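Local structure of thioredoxin domain-containing protein (3U5R) at residues N30-P44 with L128-A142. The protein is of unknown function but belongs to the AhpC/TSA family of thioredoxin-like proteins, and so may act as an antioxidant oxidoreductase. Residues are numbered along the deposited sequence; the frame is centred on the assembly and turned at random.
Sequences NSITLGTRAADFVLP and LKDASQSVAKAYGAA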
loop_
_atom_site.group_PDB
_atom_site.type_symbol
_atom_site.label_atom_id
_atom_site.label_comp_id
_atom_site.label_asym_id
_atom_site.label_seq_id
_atom_site.Cartn_x
_atom_site.Cartn_y
_atom_site.Cartn_z
ATOM N N ASN A 30 -7.652 -2.632 10.055
ATOM C CA ASN A 30 -7.814 -3.729 11.012
ATOM C C ASN A 30 -6.605 -3.995 11.909
ATOM O O ASN A 30 -5.477 -3.640 11.549
ATOM C CB ASN A 30 -8.186 -5.012 10.273
ATOM C CG ASN A 30 -9.607 -4.959 9.660
ATOM O OD1 ASN A 30 -10.530 -4.378 10.254
ATOM N ND2 ASN A 30 -9.796 -5.621 8.506
ATOM N N SER A 31 -6.836 -4.642 13.073
ATOM C CA SER A 31 -5.751 -5.197 13.923
ATOM C C SER A 31 -5.341 -6.531 13.389
ATOM O O SER A 31 -5.983 -7.558 13.631
ATOM C CB SER A 31 -6.186 -5.438 15.350
ATOM O OG SER A 31 -6.789 -4.249 15.799
ATOM N N ILE A 32 -4.266 -6.527 12.662
ATOM C CA ILE A 32 -3.804 -7.735 12.043
ATOM C C ILE A 32 -2.609 -8.112 12.864
ATOM O O ILE A 32 -1.752 -7.263 13.186
ATOM C CB ILE A 32 -3.370 -7.467 10.577
ATOM C CG1 ILE A 32 -4.523 -6.815 9.769
ATOM C CG2 ILE A 32 -2.837 -8.753 9.943
ATOM C CD1 ILE A 32 -5.559 -7.819 9.211
ATOM N N THR A 33 -2.503 -9.384 13.179
ATOM C CA THR A 33 -1.453 -9.822 14.063
ATOM C C THR A 33 -0.090 -9.715 13.394
ATOM O O THR A 33 0.077 -10.241 12.299
ATOM C CB THR A 33 -1.776 -11.286 14.503
ATOM O OG1 THR A 33 -2.994 -11.172 15.261
ATOM C CG2 THR A 33 -0.653 -11.811 15.410
ATOM N N LEU A 34 0.884 -9.077 14.050
ATOM C CA LEU A 34 2.237 -9.081 13.486
ATOM C C LEU A 34 2.792 -10.512 13.318
ATOM O O LEU A 34 2.546 -11.381 14.198
ATOM C CB LEU A 34 3.214 -8.223 14.331
ATOM C CG LEU A 34 2.870 -6.729 14.390
ATOM C CD1 LEU A 34 3.933 -5.956 15.274
ATOM C CD2 LEU A 34 2.780 -6.152 12.923
ATOM N N GLY A 35 3.537 -10.740 12.219
ATOM C CA GLY A 35 4.084 -12.049 11.915
ATOM C C GLY A 35 3.314 -12.761 10.835
ATOM O O GLY A 35 3.822 -13.713 10.242
ATOM N N THR A 36 2.093 -12.306 10.553
ATOM C CA THR A 36 1.267 -12.986 9.599
ATOM C C THR A 36 2.032 -13.002 8.263
ATOM O O THR A 36 2.664 -11.985 7.872
ATOM C CB THR A 36 -0.105 -12.226 9.459
ATOM O OG1 THR A 36 -0.723 -12.226 10.753
ATOM C CG2 THR A 36 -1.036 -12.910 8.454
ATOM N N ARG A 37 1.990 -14.124 7.557
ATOM C CA ARG A 37 2.617 -14.212 6.210
ATOM C C ARG A 37 1.858 -13.361 5.160
ATOM O O ARG A 37 0.646 -13.230 5.235
ATOM C CB ARG A 37 2.558 -15.654 5.745
ATOM C CG ARG A 37 3.633 -16.483 6.332
ATOM C CD ARG A 37 4.240 -17.280 5.174
ATOM N NE ARG A 37 5.134 -16.448 4.342
ATOM C CZ ARG A 37 6.363 -16.833 3.995
ATOM N NH1 ARG A 37 6.838 -18.031 4.401
ATOM N NH2 ARG A 37 7.121 -16.044 3.238
ATOM N N ALA A 38 2.590 -12.766 4.227
ATOM C CA ALA A 38 2.021 -12.042 3.102
ATOM C C ALA A 38 1.295 -13.077 2.222
ATOM O O ALA A 38 1.861 -14.121 1.899
ATOM C CB ALA A 38 3.173 -11.431 2.306
ATOM N N ALA A 39 0.044 -12.815 1.872
ATOM C CA ALA A 39 -0.700 -13.753 1.068
ATOM C C ALA A 39 -0.232 -13.568 -0.380
ATOM O O ALA A 39 0.110 -12.432 -0.805
ATOM C CB ALA A 39 -2.180 -13.434 1.166
ATOM N N ASP A 40 -0.230 -14.663 -1.135
ATOM C CA ASP A 40 0.218 -14.606 -2.503
ATOM C C ASP A 40 -0.912 -14.047 -3.374
ATOM O O ASP A 40 -2.077 -14.030 -2.959
ATOM C CB ASP A 40 0.713 -15.944 -3.037
ATOM C CG ASP A 40 1.785 -15.757 -4.198
ATOM O OD1 ASP A 40 1.962 -14.651 -4.799
ATOM O OD2 ASP A 40 2.481 -16.744 -4.481
ATOM N N PHE A 41 -0.580 -13.504 -4.543
ATOM C CA PHE A 41 -1.648 -12.966 -5.408
ATOM C C PHE A 41 -1.136 -13.083 -6.826
ATOM O O PHE A 41 0.054 -13.352 -7.054
ATOM C CB PHE A 41 -1.890 -11.466 -5.094
ATOM C CG PHE A 41 -0.590 -10.630 -5.060
ATOM C CD1 PHE A 41 -0.015 -10.149 -6.228
ATOM C CD2 PHE A 41 0.049 -10.367 -3.857
ATOM C CE1 PHE A 41 1.174 -9.387 -6.196
ATOM C CE2 PHE A 41 1.252 -9.648 -3.798
ATOM C CZ PHE A 41 1.821 -9.152 -4.997
ATOM N N VAL A 42 -2.015 -12.844 -7.789
ATOM C CA VAL A 42 -1.601 -12.604 -9.171
ATOM C C VAL A 42 -2.482 -11.449 -9.632
ATOM O O VAL A 42 -3.703 -11.547 -9.571
ATOM C CB VAL A 42 -1.779 -13.871 -10.029
ATOM C CG1 VAL A 42 -3.162 -14.483 -9.787
ATOM C CG2 VAL A 42 -1.570 -13.560 -11.490
ATOM N N LEU A 43 -1.887 -10.335 -10.078
ATOM C CA LEU A 43 -2.707 -9.126 -10.327
ATOM C C LEU A 43 -2.091 -8.369 -11.489
ATOM O O LEU A 43 -0.898 -8.388 -11.643
ATOM C CB LEU A 43 -2.616 -8.187 -9.095
ATOM C CG LEU A 43 -3.440 -8.595 -7.853
ATOM C CD1 LEU A 43 -3.155 -7.613 -6.783
ATOM C CD2 LEU A 43 -4.933 -8.666 -8.012
ATOM N N PRO A 44 -2.905 -7.641 -12.257
ATOM C CA PRO A 44 -2.408 -7.052 -13.480
ATOM C C PRO A 44 -2.137 -5.540 -13.289
ATOM O O PRO A 44 -2.851 -4.908 -12.507
ATOM C CB PRO A 44 -3.568 -7.224 -14.444
ATOM C CG PRO A 44 -4.875 -7.148 -13.488
ATOM C CD PRO A 44 -4.368 -7.784 -12.192
ATOM N N LEU A 128 -1.525 -1.968 -9.215
ATOM C CA LEU A 128 -2.276 -3.057 -9.829
ATOM C C LEU A 128 -3.730 -2.996 -9.501
ATOM O O LEU A 128 -4.107 -2.488 -8.447
ATOM C CB LEU A 128 -1.731 -4.354 -9.245
ATOM C CG LEU A 128 -0.207 -4.425 -9.374
ATOM C CD1 LEU A 128 0.305 -5.725 -8.764
ATOM C CD2 LEU A 128 0.265 -4.298 -10.888
ATOM N N LYS A 129 -4.564 -3.583 -10.348
ATOM C CA LYS A 129 -6.002 -3.652 -10.042
ATOM C C LYS A 129 -6.409 -4.999 -9.438
ATOM O O LYS A 129 -6.128 -6.031 -10.067
ATOM C CB LYS A 129 -6.826 -3.429 -11.289
ATOM C CG LYS A 129 -8.349 -3.434 -10.999
ATOM C CD LYS A 129 -8.752 -2.126 -10.368
ATOM C CE LYS A 129 -10.170 -2.300 -9.801
ATOM N NZ LYS A 129 -10.367 -1.081 -8.962
ATOM N N ASP A 130 -7.109 -5.000 -8.273
ATOM C CA ASP A 130 -7.647 -6.262 -7.635
ATOM C C ASP A 130 -9.175 -6.337 -7.885
ATOM O O ASP A 130 -9.956 -6.039 -6.984
ATOM C CB ASP A 130 -7.245 -6.274 -6.137
ATOM C CG ASP A 130 -7.956 -7.318 -5.269
ATOM O OD1 ASP A 130 -8.237 -8.434 -5.717
ATOM O OD2 ASP A 130 -8.207 -7.004 -4.063
ATOM N N ALA A 131 -9.570 -6.676 -9.127
ATOM C CA ALA A 131 -10.978 -6.582 -9.582
ATOM C C ALA A 131 -11.931 -7.443 -8.790
ATOM O O ALA A 131 -13.007 -6.991 -8.497
ATOM C CB ALA A 131 -11.143 -6.918 -11.160
ATOM N N SER A 132 -11.531 -8.666 -8.439
ATOM C CA SER A 132 -12.395 -9.564 -7.659
ATOM C C SER A 132 -12.415 -9.251 -6.144
ATOM O O SER A 132 -13.268 -9.774 -5.411
ATOM C CB SER A 132 -11.963 -11.042 -7.868
ATOM O OG SER A 132 -10.806 -11.305 -7.091
ATOM N N GLN A 133 -11.474 -8.394 -5.705
ATOM C CA GLN A 133 -11.257 -8.032 -4.270
ATOM C C GLN A 133 -10.818 -9.198 -3.450
ATOM O O GLN A 133 -10.758 -9.082 -2.238
ATOM C CB GLN A 133 -12.492 -7.322 -3.632
ATOM C CG GLN A 133 -13.136 -6.365 -4.660
ATOM C CD GLN A 133 -14.259 -5.535 -4.086
ATOM O OE1 GLN A 133 -15.219 -6.092 -3.577
ATOM N NE2 GLN A 133 -14.133 -4.192 -4.147
ATOM N N SER A 134 -10.454 -10.315 -4.088
ATOM C CA SER A 134 -9.959 -11.479 -3.292
ATOM C C SER A 134 -8.627 -11.111 -2.577
ATOM O O SER A 134 -8.391 -11.512 -1.465
ATOM C CB SER A 134 -9.756 -12.714 -4.190
ATOM O OG SER A 134 -8.637 -12.494 -5.037
ATOM N N VAL A 135 -7.764 -10.306 -3.196
ATOM C CA VAL A 135 -6.521 -9.980 -2.498
ATOM C C VAL A 135 -6.766 -9.031 -1.290
ATOM O O VAL A 135 -6.256 -9.307 -0.228
ATOM C CB VAL A 135 -5.434 -9.427 -3.488
ATOM C CG1 VAL A 135 -4.158 -9.037 -2.750
ATOM C CG2 VAL A 135 -5.231 -10.493 -4.672
ATOM N N ALA A 136 -7.540 -7.959 -1.453
ATOM C CA ALA A 136 -7.866 -7.114 -0.320
ATOM C C ALA A 136 -8.423 -7.991 0.841
ATOM O O ALA A 136 -8.074 -7.812 2.014
ATOM C CB ALA A 136 -8.909 -6.037 -0.757
ATOM N N LYS A 137 -9.296 -8.940 0.497
ATOM C CA LYS A 137 -9.851 -9.831 1.546
ATOM C C LYS A 137 -8.835 -10.749 2.197
ATOM O O LYS A 137 -8.840 -10.900 3.443
ATOM C CB LYS A 137 -10.989 -10.694 0.975
ATOM C CG LYS A 137 -12.248 -9.976 0.598
ATOM C CD LYS A 137 -13.359 -11.089 0.315
ATOM C CE LYS A 137 -14.294 -10.736 -0.836
ATOM N NZ LYS A 137 -15.034 -11.975 -1.323
ATOM N N ALA A 138 -7.904 -11.313 1.404
ATOM C CA ALA A 138 -6.844 -12.171 1.988
ATOM C C ALA A 138 -5.872 -11.400 2.898
ATOM O O ALA A 138 -5.394 -11.970 3.859
ATOM C CB ALA A 138 -6.018 -12.956 0.862
ATOM N N TYR A 139 -5.573 -10.123 2.587
ATOM C CA TYR A 139 -4.660 -9.312 3.436
ATOM C C TYR A 139 -5.395 -8.760 4.636
ATOM O O TYR A 139 -4.757 -8.424 5.653
ATOM C CB TYR A 139 -4.027 -8.143 2.595
ATOM C CG TYR A 139 -2.769 -8.595 1.883
ATOM C CD1 TYR A 139 -2.844 -9.438 0.817
ATOM C CD2 TYR A 139 -1.508 -8.268 2.359
ATOM C CE1 TYR A 139 -1.736 -9.900 0.184
ATOM C CE2 TYR A 139 -0.355 -8.757 1.700
ATOM C CZ TYR A 139 -0.489 -9.552 0.649
ATOM O OH TYR A 139 0.622 -10.056 0.030
ATOM N N GLY A 140 -6.732 -8.741 4.533
ATOM C CA GLY A 140 -7.583 -8.111 5.531
ATOM C C GLY A 140 -7.421 -6.583 5.520
ATOM O O GLY A 140 -7.447 -5.958 6.594
ATOM N N ALA A 141 -7.267 -5.999 4.317
ATOM C CA ALA A 141 -7.389 -4.559 4.115
ATOM C C ALA A 141 -8.809 -4.064 4.379
ATOM O O ALA A 141 -9.810 -4.729 4.015
ATOM C CB ALA A 141 -6.936 -4.158 2.652
ATOM N N ALA A 142 -8.905 -2.898 5.012
ATOM C CA ALA A 142 -10.209 -2.314 5.348
ATOM C C ALA A 142 -10.417 -0.904 4.761
ATOM O O ALA A 142 -11.529 -0.502 4.546
ATOM C CB ALA A 142 -10.403 -2.231 6.866
HETATM O O HOH W 1 -6.577 -3.438 7.723
#
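Tyr139, in the last turn of helix 134-139, drops its hydroxyl onto the backbone of the loop at Ala39: OH donates to Ala39 O at 2.6 Å, in the carbonyl plane and on a lone pair. With CG anti to its own carbonyl carbon (chi1 -87°), the ring is carried to Ala39, its CE1 3.7 Å from Ala39 CB. At the two ends of the contact the polar links differ. Lys129 N reaches Pro44 O at 3.1 Å, almost in line with the C=O bond, whereas Asn30 ND2 comes to Gly140 O (3.0 Å) from above the carbonyl plane, 46° out of it. A water that accepts the backbone N-H of Asn30 also donates to Gly140 O, so two donors grip that carbonyl.

Residues 30-44, mostly extended apart from a type II turn at Thr33-Thr36, pass from the helix's C-terminal end along its side to edge strand 127-129 of the central sheet, in what is, from the family, a thioredoxin-like fold. A Schellman motif with Gly140 at C-prime ends the helix. At the helix start Asp130 receives Val135 N on OD1 and Ala136 N on OD2, the latter oxygen also bonding Ser100; this ties the strand's exit to the first turn.

Apolar contacts fill in between. Phe41 holds its ring between backbone N and carbonyl carbon (chi1 49°), its CB 3.5 Å from Val135 CG2 and its ring edge, in plane, facing the Tyr139 hydroxyl. Leu43 and Val135 meet tip to tip, CD2 to CG2 at 3.8 Å, and both side chains also touch Ile98 of strand 93-99, while Leu43 CB lies against Leu128 CD1. The methyls of Ala39 and Ala138 touch as well. At the helix's C-terminal end the Ile32 CD1 methyl lies against two carbonyl oxygens, Tyr139 O and Gly140 O, each 3.7 Å away, with Phe148 and Leu156 also against Ile32.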